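Local coordinates for inner membrane protein (Salmonella typhimurium LT2, PDB 2QJV), which probably isomerises a glucuronate-type sugar acid as a nickel-binding, cupin-fold member of the KduI/IolB family, at residues I42-D47 against L105-A110; S67-I72 against Y85-P90. The protein carries 2 engineered substitutions. All coordinates share one frame; numbering follows the deposited sequence.

Contact 1 (I42-D47 against L105-A110); sequences ITLPSD and LAVCSA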
loop_
_atom_site.group_PDB
_atom_site.type_symbol
_atom_site.label_atom_id
_atom_site.label_comp_id
_atom_site.label_asym_id
_atom_site.label_seq_id
_atom_site.Cartn_x
_atom_site.Cartn_y
_atom_site.Cartn_z
ATOM N N ILE A 42 22.229 28.830 16.212
ATOM C CA ILE A 42 22.563 27.436 16.042
ATOM C C ILE A 42 24.067 27.375 15.679
ATOM O O ILE A 42 24.639 28.345 15.174
ATOM C CB ILE A 42 21.720 26.677 14.979
ATOM C CG1 ILE A 42 21.899 27.253 13.565
ATOM C CG2 ILE A 42 20.216 26.629 15.416
ATOM C CD1 ILE A 42 21.284 26.386 12.486
ATOM N N THR A 43 24.689 26.241 15.978
ATOM C CA THR A 43 26.094 25.991 15.631
ATOM C C THR A 43 26.143 24.785 14.695
ATOM O O THR A 43 25.593 23.731 15.005
ATOM C CB THR A 43 26.972 25.771 16.878
ATOM O OG1 THR A 43 26.993 26.978 17.666
ATOM C CG2 THR A 43 28.405 25.381 16.488
ATOM N N LEU A 44 26.772 24.962 13.541
ATOM C CA LEU A 44 26.947 23.900 12.554
ATOM C C LEU A 44 28.312 23.279 12.784
ATOM O O LEU A 44 29.297 23.987 12.979
ATOM C CB LEU A 44 26.786 24.450 11.145
ATOM C CG LEU A 44 25.416 25.118 10.918
ATOM C CD1 LEU A 44 25.410 25.799 9.594
ATOM C CD2 LEU A 44 24.263 24.112 11.043
ATOM N N PRO A 45 28.390 21.935 12.765
ATOM C CA PRO A 45 29.640 21.324 13.148
ATOM C C PRO A 45 30.721 21.290 12.084
ATOM O O PRO A 45 30.448 21.415 10.883
ATOM C CB PRO A 45 29.217 19.868 13.451
ATOM C CG PRO A 45 28.090 19.594 12.480
ATOM C CD PRO A 45 27.357 20.933 12.400
ATOM N N SER A 46 31.949 21.095 12.563
ATOM C CA SER A 46 33.090 20.810 11.711
ATOM C C SER A 46 33.046 19.298 11.352
ATOM O O SER A 46 33.241 18.449 12.202
ATOM C CB SER A 46 34.377 21.177 12.399
ATOM O OG SER A 46 35.482 20.711 11.661
ATOM N N ASP A 47 32.740 18.972 10.094
ATOM C CA ASP A 47 32.618 17.585 9.664
ATOM C C ASP A 47 33.025 17.429 8.179
ATOM O O ASP A 47 33.654 18.326 7.613
ATOM C CB ASP A 47 31.203 17.059 9.996
ATOM C CG ASP A 47 30.087 17.724 9.211
ATOM O OD1 ASP A 47 30.316 18.399 8.176
ATOM O OD2 ASP A 47 28.922 17.522 9.621
ATOM N N LEU A 105 16.007 29.634 7.842
ATOM C CA LEU A 105 17.325 29.253 7.335
ATOM C C LEU A 105 17.348 27.867 6.746
ATOM O O LEU A 105 16.978 26.903 7.426
ATOM C CB LEU A 105 18.381 29.320 8.465
ATOM C CG LEU A 105 19.839 28.933 8.140
ATOM C CD1 LEU A 105 20.552 30.016 7.314
ATOM C CD2 LEU A 105 20.557 28.621 9.470
ATOM N N ALA A 106 17.844 27.766 5.509
ATOM C CA ALA A 106 18.049 26.478 4.830
ATOM C C ALA A 106 19.539 26.134 4.904
ATOM O O ALA A 106 20.403 26.994 4.660
ATOM C CB ALA A 106 17.531 26.485 3.372
ATOM N N VAL A 107 19.838 24.915 5.353
ATOM C CA VAL A 107 21.219 24.382 5.395
ATOM C C VAL A 107 21.263 23.229 4.366
ATOM O O VAL A 107 20.692 22.135 4.564
ATOM C CB VAL A 107 21.680 23.967 6.803
ATOM C CG1 VAL A 107 23.170 23.538 6.793
ATOM C CG2 VAL A 107 21.451 25.127 7.836
ATOM N N CYS A 108 21.919 23.500 3.244
ATOM C CA CYS A 108 22.062 22.540 2.145
ATOM C C CYS A 108 23.395 21.844 2.326
ATOM O O CYS A 108 24.406 22.528 2.480
ATOM C CB CYS A 108 22.013 23.251 0.778
ATOM S SG CYS A 108 20.668 24.441 0.580
ATOM N N SER A 109 23.425 20.505 2.343
ATOM C CA SER A 109 24.678 19.808 2.567
ATOM C C SER A 109 24.951 18.664 1.599
ATOM O O SER A 109 24.036 18.066 1.064
ATOM C CB SER A 109 24.747 19.289 4.024
ATOM O OG SER A 109 23.726 18.351 4.302
ATOM N N ALA A 110 26.239 18.382 1.406
ATOM C CA ALA A 110 26.720 17.303 0.539
ATOM C C ALA A 110 28.148 16.971 0.927
ATOM O O ALA A 110 28.773 17.719 1.702
ATOM C CB ALA A 110 26.598 17.661 -0.972
#
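Ile-42 faces Leu-105, and two residues on Leu-44 faces Val-107, with CA atoms 10.3 Å apart in the first pair and 9.2 Å in the second. The two chains run in roughly the same direction, yet no hydrogen bond joins them, a separation that fits two facing layers of a beta sandwich, not neighbouring strands. Segment 42-47 is bonded through its backbone to the 92-97 region, Ile-42 to Val-97 and Leu-44 to Ala-95, while 105-110 belongs to strand 104-111 in the six-stranded sheet.

Alternate side chains point inward from each layer and meet methyl to methyl. CD1 of Ile-42 lies 3.8 Å from CD2 of Leu-105, the two side chains crossing at a slant. The Ile-42 branch starts with CG1 between N and C of its own backbone (chi1 62°), and its outer bond is extended (chi2 170°), which carries CD1 down to the sheet. At the second pair CD1 of Leu-44 sits 4.2 Å from CG1 of Val-107, while its CD2 methyl lies 4.4 Å from both CG1 and CG2 of the valine. Trp-34 touches both Ile-42 and Val-107, and Leu-53 packs on Leu-44.

Further along, the polar groups look elsewhere. Asp-47 closes an Asx turn through OD1 onto the amide of Arg-49 and makes a salt bridge with Arg-51 through OD2, and its backbone is bonded to His-92, a nickel-binding residue. What crosses between 42-47 and 105-110 is thus wholly apolar: dispersion and the exclusion of water hold it, with no directional bond to fix the register, and the alignment probably comes from the backbone bonding within each layer.

Contact 2 (S67-I72 against Y85-P90); sequences SFFYRI and YSVYLP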
loop_
_atom_site.group_PDB
_atom_site.type_symbol
_atom_site.label_atom_id
_atom_site.label_comp_id
_atom_site.label_asym_id
_atom_site.label_seq_id
_atom_site.Cartn_x
_atom_site.Cartn_y
_atom_site.Cartn_z
ATOM N N SER A 67 36.073 34.631 9.127
ATOM C CA SER A 67 35.064 35.510 8.573
ATOM C C SER A 67 33.840 35.702 9.474
ATOM O O SER A 67 33.372 34.771 10.126
ATOM C CB SER A 67 34.591 34.955 7.222
ATOM O OG SER A 67 35.641 34.955 6.264
ATOM N N PHE A 68 33.357 36.935 9.508
ATOM C CA PHE A 68 32.116 37.283 10.167
ATOM C C PHE A 68 31.254 38.129 9.191
ATOM O O PHE A 68 31.719 39.111 8.656
ATOM C CB PHE A 68 32.391 37.984 11.501
ATOM C CG PHE A 68 31.132 38.392 12.251
ATOM C CD1 PHE A 68 30.242 37.419 12.749
ATOM C CD2 PHE A 68 30.853 39.724 12.474
ATOM C CE1 PHE A 68 29.107 37.797 13.432
ATOM C CE2 PHE A 68 29.704 40.114 13.147
ATOM C CZ PHE A 68 28.834 39.144 13.634
ATOM N N PHE A 69 30.038 37.676 8.939
ATOM C CA PHE A 69 29.050 38.333 8.070
ATOM C C PHE A 69 27.960 38.846 8.991
ATOM O O PHE A 69 27.240 38.066 9.588
ATOM C CB PHE A 69 28.482 37.361 7.047
ATOM C CG PHE A 69 29.543 36.705 6.187
ATOM C CD1 PHE A 69 30.056 37.358 5.062
ATOM C CD2 PHE A 69 30.056 35.454 6.534
ATOM C CE1 PHE A 69 31.084 36.773 4.316
ATOM C CE2 PHE A 69 31.053 34.861 5.786
ATOM C CZ PHE A 69 31.556 35.507 4.675
ATOM N N TYR A 70 27.858 40.162 9.121
ATOM C CA TYR A 70 26.887 40.769 10.041
ATOM C C TYR A 70 25.564 41.156 9.394
ATOM O O TYR A 70 25.548 41.916 8.412
ATOM C CB TYR A 70 27.467 42.031 10.671
ATOM C CG TYR A 70 26.515 42.710 11.660
ATOM C CD1 TYR A 70 26.160 42.075 12.863
ATOM C CD2 TYR A 70 25.960 43.971 11.388
ATOM C CE1 TYR A 70 25.286 42.677 13.766
ATOM C CE2 TYR A 70 25.117 44.587 12.302
ATOM C CZ TYR A 70 24.774 43.936 13.484
ATOM O OH TYR A 70 23.921 44.556 14.374
ATOM N N ARG A 71 24.448 40.692 9.960
ATOM C CA ARG A 71 23.111 41.081 9.474
ATOM C C ARG A 71 22.966 40.988 7.962
ATOM O O ARG A 71 22.579 41.954 7.302
ATOM C CB ARG A 71 22.762 42.514 9.918
ATOM C CG ARG A 71 22.199 42.635 11.304
ATOM C CD ARG A 71 21.828 44.079 11.606
ATOM N NE ARG A 71 20.773 44.617 10.744
ATOM C CZ ARG A 71 19.463 44.606 11.001
ATOM N NH1 ARG A 71 18.945 44.086 12.116
ATOM N NH2 ARG A 71 18.652 45.152 10.114
ATOM N N ILE A 72 23.319 39.838 7.407
ATOM C CA ILE A 72 23.166 39.622 5.961
ATOM C C ILE A 72 21.711 39.181 5.733
ATOM O O ILE A 72 20.981 38.827 6.671
ATOM C CB ILE A 72 24.250 38.667 5.353
ATOM C CG1 ILE A 72 24.303 37.318 6.116
ATOM C CG2 ILE A 72 25.593 39.402 5.327
ATOM C CD1 ILE A 72 25.024 36.141 5.410
ATOM N N TYR A 85 20.416 35.920 0.103
ATOM C CA TYR A 85 21.787 35.881 0.548
ATOM C C TYR A 85 22.058 34.436 1.006
ATOM O O TYR A 85 21.200 33.793 1.630
ATOM C CB TYR A 85 22.073 36.822 1.723
ATOM C CG TYR A 85 22.188 38.267 1.346
ATOM C CD1 TYR A 85 21.060 39.011 0.986
ATOM C CD2 TYR A 85 23.418 38.916 1.394
ATOM C CE1 TYR A 85 21.175 40.372 0.659
ATOM C CE2 TYR A 85 23.539 40.257 1.096
ATOM C CZ TYR A 85 22.416 40.983 0.724
ATOM O OH TYR A 85 22.574 42.307 0.387
ATOM N N SER A 86 23.267 33.959 0.721
ATOM C CA SER A 86 23.719 32.644 1.120
ATOM C C SER A 86 25.189 32.711 1.532
ATOM O O SER A 86 25.919 33.638 1.165
ATOM C CB SER A 86 23.564 31.615 -0.025
ATOM O OG SER A 86 22.245 31.664 -0.538
ATOM N N VAL A 87 25.616 31.726 2.318
ATOM C CA VAL A 87 27.024 31.582 2.702
ATOM C C VAL A 87 27.483 30.157 2.397
ATOM O O VAL A 87 26.842 29.182 2.842
ATOM C CB VAL A 87 27.298 31.896 4.181
ATOM C CG1 VAL A 87 28.805 31.602 4.503
ATOM C CG2 VAL A 87 26.874 33.328 4.484
ATOM N N TYR A 88 28.543 30.057 1.587
ATOM C CA TYR A 88 29.184 28.785 1.294
ATOM C C TYR A 88 30.193 28.445 2.406
ATOM O O TYR A 88 31.046 29.270 2.746
ATOM C CB TYR A 88 29.875 28.772 -0.100
ATOM C CG TYR A 88 30.701 27.514 -0.263
ATOM C CD1 TYR A 88 30.105 26.300 -0.623
ATOM C CD2 TYR A 88 32.072 27.498 0.043
ATOM C CE1 TYR A 88 30.864 25.144 -0.712
ATOM C CE2 TYR A 88 32.828 26.337 -0.045
ATOM C CZ TYR A 88 32.215 25.172 -0.416
ATOM O OH TYR A 88 32.963 24.022 -0.489
ATOM N N LEU A 89 30.094 27.225 2.953
ATOM C CA LEU A 89 31.012 26.730 3.962
ATOM C C LEU A 89 31.674 25.454 3.460
ATOM O O LEU A 89 30.978 24.503 3.146
ATOM C CB LEU A 89 30.313 26.410 5.297
ATOM C CG LEU A 89 29.489 27.440 6.025
ATOM C CD1 LEU A 89 28.840 26.795 7.272
ATOM C CD2 LEU A 89 30.393 28.664 6.344
ATOM N N PRO A 90 33.015 25.433 3.399
ATOM C CA PRO A 90 33.704 24.189 3.032
ATOM C C PRO A 90 33.595 23.218 4.199
ATOM O O PRO A 90 33.078 23.569 5.281
ATOM C CB PRO A 90 35.143 24.635 2.816
ATOM C CG PRO A 90 35.297 25.796 3.735
ATOM C CD PRO A 90 33.970 26.501 3.715
#
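Val-87 presents its two methyls to two different partners on 67-72. CG1 lies 4.2 Å from CE2 of Phe-69, whose ring meets it obliquely, while CG2 meets CD1 of Ile-72 at 3.5 Å, a close approach for two methyl carbons. Ile-72 is the main bump: its side chain enters the hollow between Val-87 and Tyr-85, meeting the valine at about a right angle. With CG1 set between N and C of its own backbone (chi1 54°) and the next bond extended, the CD1 methyl is driven toward Val-87, and the branch point CB is left beside the Tyr-85 ring, 4.1 Å from CD2. Leu-120 of strand 119-121 touches Phe-69, Ile-72 and Val-87, and so backs all three side chains.

The backbones run in roughly opposite directions without a hydrogen bond between them. Segment 67-72 pairs instead with the chain at 60-62, and there Arg-71 and Ile-72 both face Ala-60 in a G1 beta bulge, Arg-71 having a positive phi of 47°. Apolar side chains interleaved between a bulged hairpin and the facing sheet are in keeping with the cupin fold, a jelly roll of two facing antiparallel sheets.

From the N terminus the chain leaves strand 30-35, passes through 42-47 and enters strand 49-55. After strand 60-61 it turns back through 67-72, and contact 2 closes a short loop when it reaches 85-90. Only later, at strand 104-111, does contact 1 close the larger loop, within which contact 2 is nested. Strand 49-55 lies between 86-89 and 104-111 in one antiparallel sheet, so both contacts press loop segments onto that same sheet. Their centres are 12 Å apart, and they meet where CD1 of Leu-44 packs 4.3 Å from CD1 of Leu-89, with Leu-53 touching both leucines.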